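Local coordinates for D-2-hydroxyacid dehydrogensase protein (Ketogulonicigenium vulgare, PDB 4LSW), which probably catalyses the NAD-dependent interconversion of D-2-hydroxyacids and the corresponding 2-oxoacids, at residues A[254-259]-A[275-280]; A[110-115]-A[226-231]; A[6-11]-A[28-33]. All coordinates share one frame; numbering follows the deposited sequence.

Contact 1 (A[254-259]-A[275-280]); sequences SAALDV and NVLLQP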
loop_
_atom_site.group_PDB
_atom_site.type_symbol
_atom_site.label_atom_id
_atom_site.label_comp_id
_atom_site.label_asym_id
_atom_site.label_seq_id
_atom_site.Cartn_x
_atom_site.Cartn_y
_atom_site.Cartn_z
ATOM N N SER A 254 16.241 11.293 9.037
ATOM C CA SER A 254 16.282 10.304 7.969
ATOM C C SER A 254 14.882 9.863 7.578
ATOM O O SER A 254 13.911 10.148 8.280
ATOM C CB SER A 254 17.117 9.083 8.383
ATOM O OG SER A 254 16.527 8.418 9.490
ATOM N N ALA A 255 14.787 9.163 6.454
ATOM C CA ALA A 255 13.523 8.640 5.980
ATOM C C ALA A 255 13.737 7.297 5.314
ATOM O O ALA A 255 14.795 7.034 4.740
ATOM C CB ALA A 255 12.877 9.614 5.006
ATOM N N ALA A 256 12.722 6.454 5.401
ATOM C CA ALA A 256 12.711 5.179 4.706
ATOM C C ALA A 256 11.381 5.096 3.986
ATOM O O ALA A 256 10.329 5.137 4.610
ATOM C CB ALA A 256 12.877 4.035 5.703
ATOM N N LEU A 257 11.421 5.049 2.656
ATOM C CA LEU A 257 10.214 5.228 1.860
ATOM C C LEU A 257 10.008 4.073 0.895
ATOM O O LEU A 257 10.940 3.696 0.181
ATOM C CB LEU A 257 10.321 6.537 1.068
ATOM C CG LEU A 257 10.614 7.811 1.873
ATOM C CD1 LEU A 257 10.825 8.980 0.917
ATOM C CD2 LEU A 257 9.492 8.146 2.833
ATOM N N ASP A 258 8.798 3.516 0.898
ATOM C CA ASP A 258 8.423 2.439 -0.007
ATOM C C ASP A 258 7.424 2.963 -1.038
ATOM O O ASP A 258 7.041 2.246 -1.943
ATOM C CB ASP A 258 7.845 1.247 0.786
ATOM C CG ASP A 258 7.601 -0.001 -0.083
ATOM O OD1 ASP A 258 8.554 -0.479 -0.746
ATOM O OD2 ASP A 258 6.443 -0.488 -0.074
ATOM N N VAL A 259 7.011 4.220 -0.916
ATOM C CA VAL A 259 6.033 4.754 -1.852
ATOM C C VAL A 259 6.387 6.200 -2.173
ATOM O O VAL A 259 6.927 6.918 -1.325
ATOM C CB VAL A 259 4.641 4.695 -1.253
ATOM C CG1 VAL A 259 4.619 5.542 -0.044
ATOM C CG2 VAL A 259 3.573 5.133 -2.258
ATOM N N ASN A 275 20.526 10.332 3.648
ATOM C CA ASN A 275 19.777 9.792 4.782
ATOM C C ASN A 275 18.417 9.234 4.377
ATOM O O ASN A 275 17.435 9.352 5.121
ATOM C CB ASN A 275 19.575 10.895 5.816
ATOM C CG ASN A 275 19.063 12.180 5.189
ATOM O OD1 ASN A 275 19.035 12.314 3.965
ATOM N ND2 ASN A 275 18.659 13.128 6.023
ATOM N N VAL A 276 18.358 8.620 3.202
ATOM C CA VAL A 276 17.105 8.092 2.682
ATOM C C VAL A 276 17.269 6.651 2.211
ATOM O O VAL A 276 18.131 6.351 1.380
ATOM C CB VAL A 276 16.575 8.933 1.502
ATOM C CG1 VAL A 276 15.346 8.284 0.915
ATOM C CG2 VAL A 276 16.238 10.334 1.947
ATOM N N LEU A 277 16.448 5.763 2.764
ATOM C CA LEU A 277 16.360 4.388 2.279
ATOM C C LEU A 277 15.245 4.283 1.249
ATOM O O LEU A 277 14.083 4.558 1.554
ATOM C CB LEU A 277 16.066 3.429 3.436
ATOM C CG LEU A 277 15.968 1.959 3.032
ATOM C CD1 LEU A 277 17.345 1.470 2.736
ATOM C CD2 LEU A 277 15.311 1.117 4.130
ATOM N N LEU A 278 15.587 3.885 0.024
ATOM C CA LEU A 278 14.597 3.744 -1.032
ATOM C C LEU A 278 14.153 2.281 -1.188
ATOM O O LEU A 278 14.997 1.387 -1.216
ATOM C CB LEU A 278 15.196 4.225 -2.357
ATOM C CG LEU A 278 15.772 5.635 -2.421
ATOM C CD1 LEU A 278 16.602 5.794 -3.705
ATOM C CD2 LEU A 278 14.655 6.655 -2.365
ATOM N N GLN A 279 12.850 2.050 -1.316
ATOM C CA GLN A 279 12.323 0.726 -1.677
ATOM C C GLN A 279 11.265 0.849 -2.776
ATOM O O GLN A 279 10.466 1.790 -2.776
ATOM C CB GLN A 279 11.733 0.018 -0.449
ATOM C CG GLN A 279 12.722 -0.239 0.670
ATOM C CD GLN A 279 13.621 -1.447 0.426
ATOM O OE1 GLN A 279 13.233 -2.592 0.685
ATOM N NE2 GLN A 279 14.830 -1.196 -0.064
ATOM N N PRO A 280 11.246 -0.110 -3.723
ATOM C CA PRO A 280 10.406 0.021 -4.924
ATOM C C PRO A 280 8.948 -0.428 -4.753
ATOM O O PRO A 280 8.460 -1.281 -5.504
ATOM C CB PRO A 280 11.129 -0.876 -5.933
ATOM C CG PRO A 280 11.680 -1.981 -5.076
ATOM C CD PRO A 280 12.137 -1.280 -3.801
#
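Ala255 and Leu257 make all four backbone hydrogen bonds that join 254-259 to 275-280. Ala255 N donates to Asn275 O at 3.0 Å, and Ala255 O accepts from Leu277 N. Leu257 N then reaches Leu277 O at 2.9 Å in a nearly straight bond, 172° at the hydrogen. Leu257 O takes the last one, from Gln279 N, which is more bent at 145°. A set of CA-H...O contacts runs beside these bonds; the shortest is Ser254 CA to Asn275 O at 3.2 Å.

The strands run parallel, with their axes 8° apart. They are the last two strands of the parallel sheet in the Rossmann-type NAD-binding domain. Strand 276-278 is the edge strand, and helix 269-272 lies in the beta-alpha-beta connection between the two. On the other side of 254-257, strand 228-231 bonds to Ser254, Ala256 and Asp258.

One apolar pair crosses between the strands: Ala256 CB meets Leu277 CB at 4.0 Å, on the face covered by helix 101-116. Ala255, Leu257, Val276 and Leu278 point to the opposite face, where helix 240-249 packs on the first three.

Asp258, Gln279 and Asn275 lie just beyond the strand ends. Asp258 OD1 lies 3.2 Å from Gln279 CB. The same carboxylate is gripped by His282 N at OD1 and Ala283 N at OD2. The Gln279 chain bends at chi2, and NE2 donates a hydrogen bond to the preceding carbonyl, Leu278 O, at 2.8 Å, while OE1 bonds to His282 NE2. At the other end, Asn275 ND2 bonds to Gly253 O.

Contact 2 (A[110-115]-A[226-231]); sequences AMMLAQ and EGMLIN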
loop_
_atom_site.group_PDB
_atom_site.type_symbol
_atom_site.label_atom_id
_atom_site.label_comp_id
_atom_site.label_asym_id
_atom_site.label_seq_id
_atom_site.Cartn_x
_atom_site.Cartn_y
_atom_site.Cartn_z
ATOM N N ALA A 110 11.254 -3.664 9.077
ATOM C CA ALA A 110 12.554 -3.996 8.506
ATOM C C ALA A 110 13.276 -2.757 8.001
ATOM O O ALA A 110 14.488 -2.634 8.149
ATOM C CB ALA A 110 12.394 -4.985 7.391
ATOM N N MET A 111 12.517 -1.852 7.396
ATOM C CA MET A 111 13.062 -0.604 6.882
ATOM C C MET A 111 13.597 0.302 7.985
ATOM O O MET A 111 14.666 0.891 7.847
ATOM C CB MET A 111 12.000 0.130 6.056
ATOM C CG MET A 111 11.744 -0.539 4.700
ATOM S SD MET A 111 10.240 0.012 3.865
ATOM C CE MET A 111 10.583 1.757 3.577
ATOM N N MET A 112 12.848 0.432 9.075
ATOM C CA MET A 112 13.322 1.186 10.230
ATOM C C MET A 112 14.656 0.632 10.724
ATOM O O MET A 112 15.611 1.379 10.935
ATOM C CB MET A 112 12.303 1.141 11.377
ATOM C CG MET A 112 12.872 1.659 12.698
ATOM S SD MET A 112 11.803 1.426 14.129
ATOM C CE MET A 112 11.758 -0.353 14.166
ATOM N N LEU A 113 14.724 -0.692 10.871
ATOM C CA LEU A 113 15.940 -1.326 11.354
ATOM C C LEU A 113 17.099 -1.113 10.389
ATOM O O LEU A 113 18.207 -0.781 10.804
ATOM C CB LEU A 113 15.707 -2.826 11.570
ATOM C CG LEU A 113 14.850 -3.187 12.786
ATOM C CD1 LEU A 113 14.267 -4.573 12.586
ATOM C CD2 LEU A 113 15.708 -3.138 14.037
ATOM N N ALA A 114 16.839 -1.309 9.100
ATOM C CA ALA A 114 17.879 -1.163 8.087
ATOM C C ALA A 114 18.450 0.252 8.030
ATOM O O ALA A 114 19.656 0.425 7.908
ATOM C CB ALA A 114 17.365 -1.589 6.721
ATOM N N GLN A 115 17.586 1.262 8.127
ATOM C CA GLN A 115 18.052 2.637 8.097
ATOM C C GLN A 115 18.764 2.997 9.390
ATOM O O GLN A 115 19.858 3.570 9.372
ATOM C CB GLN A 115 16.885 3.594 7.837
ATOM C CG GLN A 115 17.320 5.050 7.694
ATOM C CD GLN A 115 18.345 5.263 6.599
ATOM O OE1 GLN A 115 18.331 4.580 5.572
ATOM N NE2 GLN A 115 19.246 6.211 6.817
ATOM N N GLU A 226 16.953 14.066 14.696
ATOM C CA GLU A 226 17.379 12.690 14.895
ATOM C C GLU A 226 16.199 11.735 14.832
ATOM O O GLU A 226 16.287 10.593 15.289
ATOM C CB GLU A 226 18.151 12.554 16.205
ATOM C CG GLU A 226 19.428 13.396 16.178
ATOM C CD GLU A 226 20.322 13.215 17.382
ATOM O OE1 GLU A 226 20.122 12.257 18.157
ATOM O OE2 GLU A 226 21.241 14.046 17.549
ATOM N N GLY A 227 15.094 12.205 14.266
ATOM C CA GLY A 227 13.948 11.360 14.043
ATOM C C GLY A 227 13.991 10.745 12.667
ATOM O O GLY A 227 14.702 11.218 11.777
ATOM N N MET A 228 13.216 9.678 12.492
ATOM C CA MET A 228 13.149 8.949 11.244
ATOM C C MET A 228 11.695 8.767 10.826
ATOM O O MET A 228 10.856 8.355 11.630
ATOM C CB MET A 228 13.814 7.580 11.407
ATOM C CG MET A 228 13.725 6.750 10.155
ATOM S SD MET A 228 14.283 5.052 10.362
ATOM C CE MET A 228 15.902 5.350 11.036
ATOM N N LEU A 229 11.403 9.075 9.567
ATOM C CA LEU A 229 10.080 8.878 9.001
ATOM C C LEU A 229 10.069 7.611 8.153
ATOM O O LEU A 229 10.923 7.451 7.278
ATOM C CB LEU A 229 9.708 10.084 8.128
ATOM C CG LEU A 229 8.286 10.073 7.557
ATOM C CD1 LEU A 229 7.241 10.319 8.649
ATOM C CD2 LEU A 229 8.157 11.100 6.426
ATOM N N ILE A 230 9.132 6.701 8.422
ATOM C CA ILE A 230 9.008 5.492 7.616
ATOM C C ILE A 230 7.652 5.488 6.944
ATOM O O ILE A 230 6.636 5.496 7.621
ATOM C CB ILE A 230 9.153 4.197 8.460
ATOM C CG1 ILE A 230 10.495 4.175 9.203
ATOM C CG2 ILE A 230 9.008 2.957 7.575
ATOM C CD1 ILE A 230 10.412 4.667 10.649
ATOM N N ASN A 231 7.629 5.501 5.616
ATOM C CA ASN A 231 6.364 5.489 4.911
ATOM C C ASN A 231 6.121 4.235 4.092
ATOM O O ASN A 231 6.891 3.933 3.167
ATOM C CB ASN A 231 6.187 6.711 4.013
ATOM C CG ASN A 231 4.794 6.796 3.478
ATOM O OD1 ASN A 231 3.866 6.209 4.042
ATOM N ND2 ASN A 231 4.627 7.500 2.363
#
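Gln115 and Met228 make the closest approach between helix 101-116 and strand 228-231. This is helix-on-sheet packing in the Rossmann-type NAD-binding domain. The helix lies over one face of the parallel sheet, with the local axes 9.1 Å apart and at 145° to each other. The side chains meet through carbon and sulfur atoms, with two backbone carbonyls alongside.

The tight part is at the Met228 end. Met228 CB points toward the helix, and CG stands anti to the backbone N (chi1 178°); the chain then bends at chi3. Its terminal methyl CE touches Gln115 CG at 3.6 Å. Its sulfur SD lies 3.9 Å from Gln115 CB and equally far from the carbonyl O of Met112. The thioether therefore sits against the aliphatic base of Gln115 and the helix backbone. The Gln115 chain bends at chi2, and its amide end leads away from this strand toward Leu277 of strand 276-278.

Toward Ile230 the fit is looser. Met112 CB meets both CG1 and CD1 of Ile230, each at 4.1 Å. The rest of the Met112 chain turns off toward Phe200 and Phe202 of strand 200-203, and Val143 touches it too. Met111 is looser still on this strand, with CB 4.4 Å from Ile230 CG2. It packs also on Ala256 and Leu277, so the helix spans several strands. Met111, Met112, Met228 and Ile230 are buried, whereas Gln115 is partly exposed. The outer side of the helix, with exposed Ala110 and partly exposed Leu113, makes no contact with the strand. At the far end of the contact, the methyl CE of Met111 stops 4.3 Å from the backbone O of Asn231.

Contact 3 (A[6-11]-A[28-33]); sequences ILQLGP and RLFEAD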
loop_
_atom_site.group_PDB
_atom_site.type_symbol
_atom_site.label_atom_id
_atom_site.label_comp_id
_atom_site.label_asym_id
_atom_site.label_seq_id
_atom_site.Cartn_x
_atom_site.Cartn_y
_atom_site.Cartn_z
ATOM N N ILE A 6 -15.979 -12.593 -18.995
ATOM C CA ILE A 6 -15.467 -11.506 -18.177
ATOM C C ILE A 6 -14.486 -10.639 -18.965
ATOM O O ILE A 6 -13.887 -11.083 -19.949
ATOM C CB ILE A 6 -14.818 -12.029 -16.881
ATOM C CG1 ILE A 6 -13.480 -12.704 -17.159
ATOM C CG2 ILE A 6 -15.745 -13.001 -16.159
ATOM C CD1 ILE A 6 -12.801 -13.157 -15.888
ATOM N N LEU A 7 -14.355 -9.388 -18.548
ATOM C CA LEU A 7 -13.452 -8.453 -19.198
ATOM C C LEU A 7 -12.311 -8.133 -18.239
ATOM O O LEU A 7 -12.543 -7.661 -17.122
ATOM C CB LEU A 7 -14.210 -7.180 -19.588
ATOM C CG LEU A 7 -13.505 -6.121 -20.451
ATOM C CD1 LEU A 7 -13.232 -6.629 -21.856
ATOM C CD2 LEU A 7 -14.363 -4.868 -20.515
ATOM N N GLN A 8 -11.084 -8.419 -18.664
ATOM C CA GLN A 8 -9.909 -8.208 -17.817
ATOM C C GLN A 8 -9.154 -6.970 -18.298
ATOM O O GLN A 8 -8.795 -6.871 -19.471
ATOM C CB GLN A 8 -9.005 -9.440 -17.860
ATOM C CG GLN A 8 -7.789 -9.351 -16.942
ATOM C CD GLN A 8 -6.968 -10.616 -16.956
ATOM O OE1 GLN A 8 -7.504 -11.715 -17.107
ATOM N NE2 GLN A 8 -5.654 -10.474 -16.813
ATOM N N LEU A 9 -8.921 -6.018 -17.398
ATOM C CA LEU A 9 -8.407 -4.713 -17.820
ATOM C C LEU A 9 -6.881 -4.587 -17.818
ATOM O O LEU A 9 -6.338 -3.738 -18.522
ATOM C CB LEU A 9 -9.030 -3.596 -16.986
ATOM C CG LEU A 9 -10.553 -3.526 -16.934
ATOM C CD1 LEU A 9 -10.973 -2.224 -16.273
ATOM C CD2 LEU A 9 -11.164 -3.655 -18.326
ATOM N N GLY A 10 -6.206 -5.424 -17.036
ATOM C CA GLY A 10 -4.754 -5.434 -16.994
ATOM C C GLY A 10 -4.225 -6.822 -16.694
ATOM O O GLY A 10 -4.960 -7.677 -16.215
ATOM N N PRO A 11 -2.941 -7.061 -16.982
ATOM C CA PRO A 11 -2.352 -8.390 -16.758
ATOM C C PRO A 11 -2.299 -8.817 -15.290
ATOM O O PRO A 11 -2.224 -7.972 -14.392
ATOM C CB PRO A 11 -0.919 -8.238 -17.305
ATOM C CG PRO A 11 -0.654 -6.756 -17.282
ATOM C CD PRO A 11 -1.977 -6.116 -17.574
ATOM N N ARG A 28 -9.280 -9.915 -22.930
ATOM C CA ARG A 28 -8.195 -9.071 -22.440
ATOM C C ARG A 28 -8.208 -7.731 -23.147
ATOM O O ARG A 28 -7.683 -7.607 -24.250
ATOM C CB ARG A 28 -6.851 -9.757 -22.666
ATOM C CG ARG A 28 -6.765 -11.133 -22.042
ATOM C CD ARG A 28 -5.410 -11.755 -22.281
ATOM N NE ARG A 28 -5.341 -13.105 -21.733
ATOM C CZ ARG A 28 -4.210 -13.787 -21.579
ATOM N NH1 ARG A 28 -3.049 -13.244 -21.926
ATOM N NH2 ARG A 28 -4.241 -15.013 -21.073
ATOM N N LEU A 29 -8.800 -6.727 -22.512
ATOM C CA LEU A 29 -8.915 -5.417 -23.131
ATOM C C LEU A 29 -7.522 -4.805 -23.336
ATOM O O LEU A 29 -7.297 -4.037 -24.278
ATOM C CB LEU A 29 -9.811 -4.502 -22.285
ATOM C CG LEU A 29 -10.249 -3.203 -22.958
ATOM C CD1 LEU A 29 -10.959 -3.506 -24.258
ATOM C CD2 LEU A 29 -11.147 -2.393 -22.025
ATOM N N PHE A 30 -6.587 -5.193 -22.477
ATOM C CA PHE A 30 -5.227 -4.653 -22.507
ATOM C C PHE A 30 -4.363 -5.267 -23.610
ATOM O O PHE A 30 -3.191 -4.911 -23.759
ATOM C CB PHE A 30 -4.555 -4.853 -21.148
ATOM C CG PHE A 30 -4.407 -6.299 -20.748
ATOM C CD1 PHE A 30 -5.433 -6.962 -20.084
ATOM C CD2 PHE A 30 -3.232 -6.988 -21.016
ATOM C CE1 PHE A 30 -5.289 -8.292 -19.708
ATOM C CE2 PHE A 30 -3.086 -8.315 -20.649
ATOM C CZ PHE A 30 -4.113 -8.967 -19.992
ATOM N N GLU A 31 -4.935 -6.195 -24.372
ATOM C CA GLU A 31 -4.232 -6.797 -25.499
ATOM C C GLU A 31 -4.907 -6.446 -26.815
ATOM O O GLU A 31 -4.493 -6.915 -27.875
ATOM C CB GLU A 31 -4.178 -8.318 -25.361
ATOM C CG GLU A 31 -3.062 -8.832 -24.483
ATOM C CD GLU A 31 -3.025 -10.351 -24.404
ATOM O OE1 GLU A 31 -3.695 -11.018 -25.219
ATOM O OE2 GLU A 31 -2.318 -10.866 -23.521
ATOM N N ALA A 32 -5.955 -5.634 -26.745
ATOM C CA ALA A 32 -6.732 -5.293 -27.930
ATOM C C ALA A 32 -6.056 -4.201 -28.753
ATOM O O ALA A 32 -5.634 -3.183 -28.211
ATOM C CB ALA A 32 -8.134 -4.860 -27.532
ATOM N N ASP A 33 -5.978 -4.414 -30.064
ATOM C CA ASP A 33 -5.440 -3.419 -30.978
ATOM C C ASP A 33 -6.358 -2.202 -31.018
ATOM O O ASP A 33 -5.912 -1.079 -31.247
ATOM C CB ASP A 33 -5.320 -4.009 -32.384
ATOM C CG ASP A 33 -6.671 -4.310 -32.999
ATOM O OD1 ASP A 33 -7.607 -4.616 -32.232
ATOM O OD2 ASP A 33 -6.806 -4.230 -34.242
#
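Pro11 packs its ring over a face of the Phe30 ring. Its CD lies 3.9 Å from the ring centroid, a CH-pi contact 16° off the ring normal. The Gly10-Pro11 peptide covers the same face, with Pro11 N over the ring centre. At the ring edge, Gln8 O approaches CD1 of Phe30 at 3.4 Å.

The carbonyl of Gln8 has a second task: it accepts from Leu29 N at 3.0 Å, just past the parallel bridge of Gln8 with Arg28. Leu29 adds an apolar contact, with its CD2 3.9 Å from Leu9 CD2.

Further out, Gln8 NE2 donates to Gly10 O at 2.9 Å and also bonds to Gln17 OE1, so the Gln8 amide links the 8-10 loop to helix 14-23. Arg28 NH1 forms a salt bridge to Glu31 OE2 at 3.0 Å across the 3-10 segment, while its NH2 pairs with Asp21. Strand 5-8, helix 14-23 and strand 25-28 form a beta-alpha-beta unit at the edge of the mixed sheet, in what is probably the substrate-binding domain. The contact lies where the two strands end. Leu7 and Leu29 pack on helix 35-42, and Leu9 packs on strand 48-52.

Overall arrangement
Contact 3 comes first along the chain, then contact 2, then contact 1. Contacts 1 and 2 share the parallel sheet of the NAD-binding domain, with centres 8 Å apart. Strands 228-231 and 254-257 are neighbours there, and helix 101-116, which forms one side of contact 2, also covers contact 1. Contact 3 belongs to the mixed sheet, which holds strands from near both ends of the chain. Its centre is 34 Å from that of contact 1 and 39 Å from that of contact 2, with no touch. The contacts thus sample both sheets of a two-lobed chain, consistent with the family's cofactor-binding and substrate-binding domains.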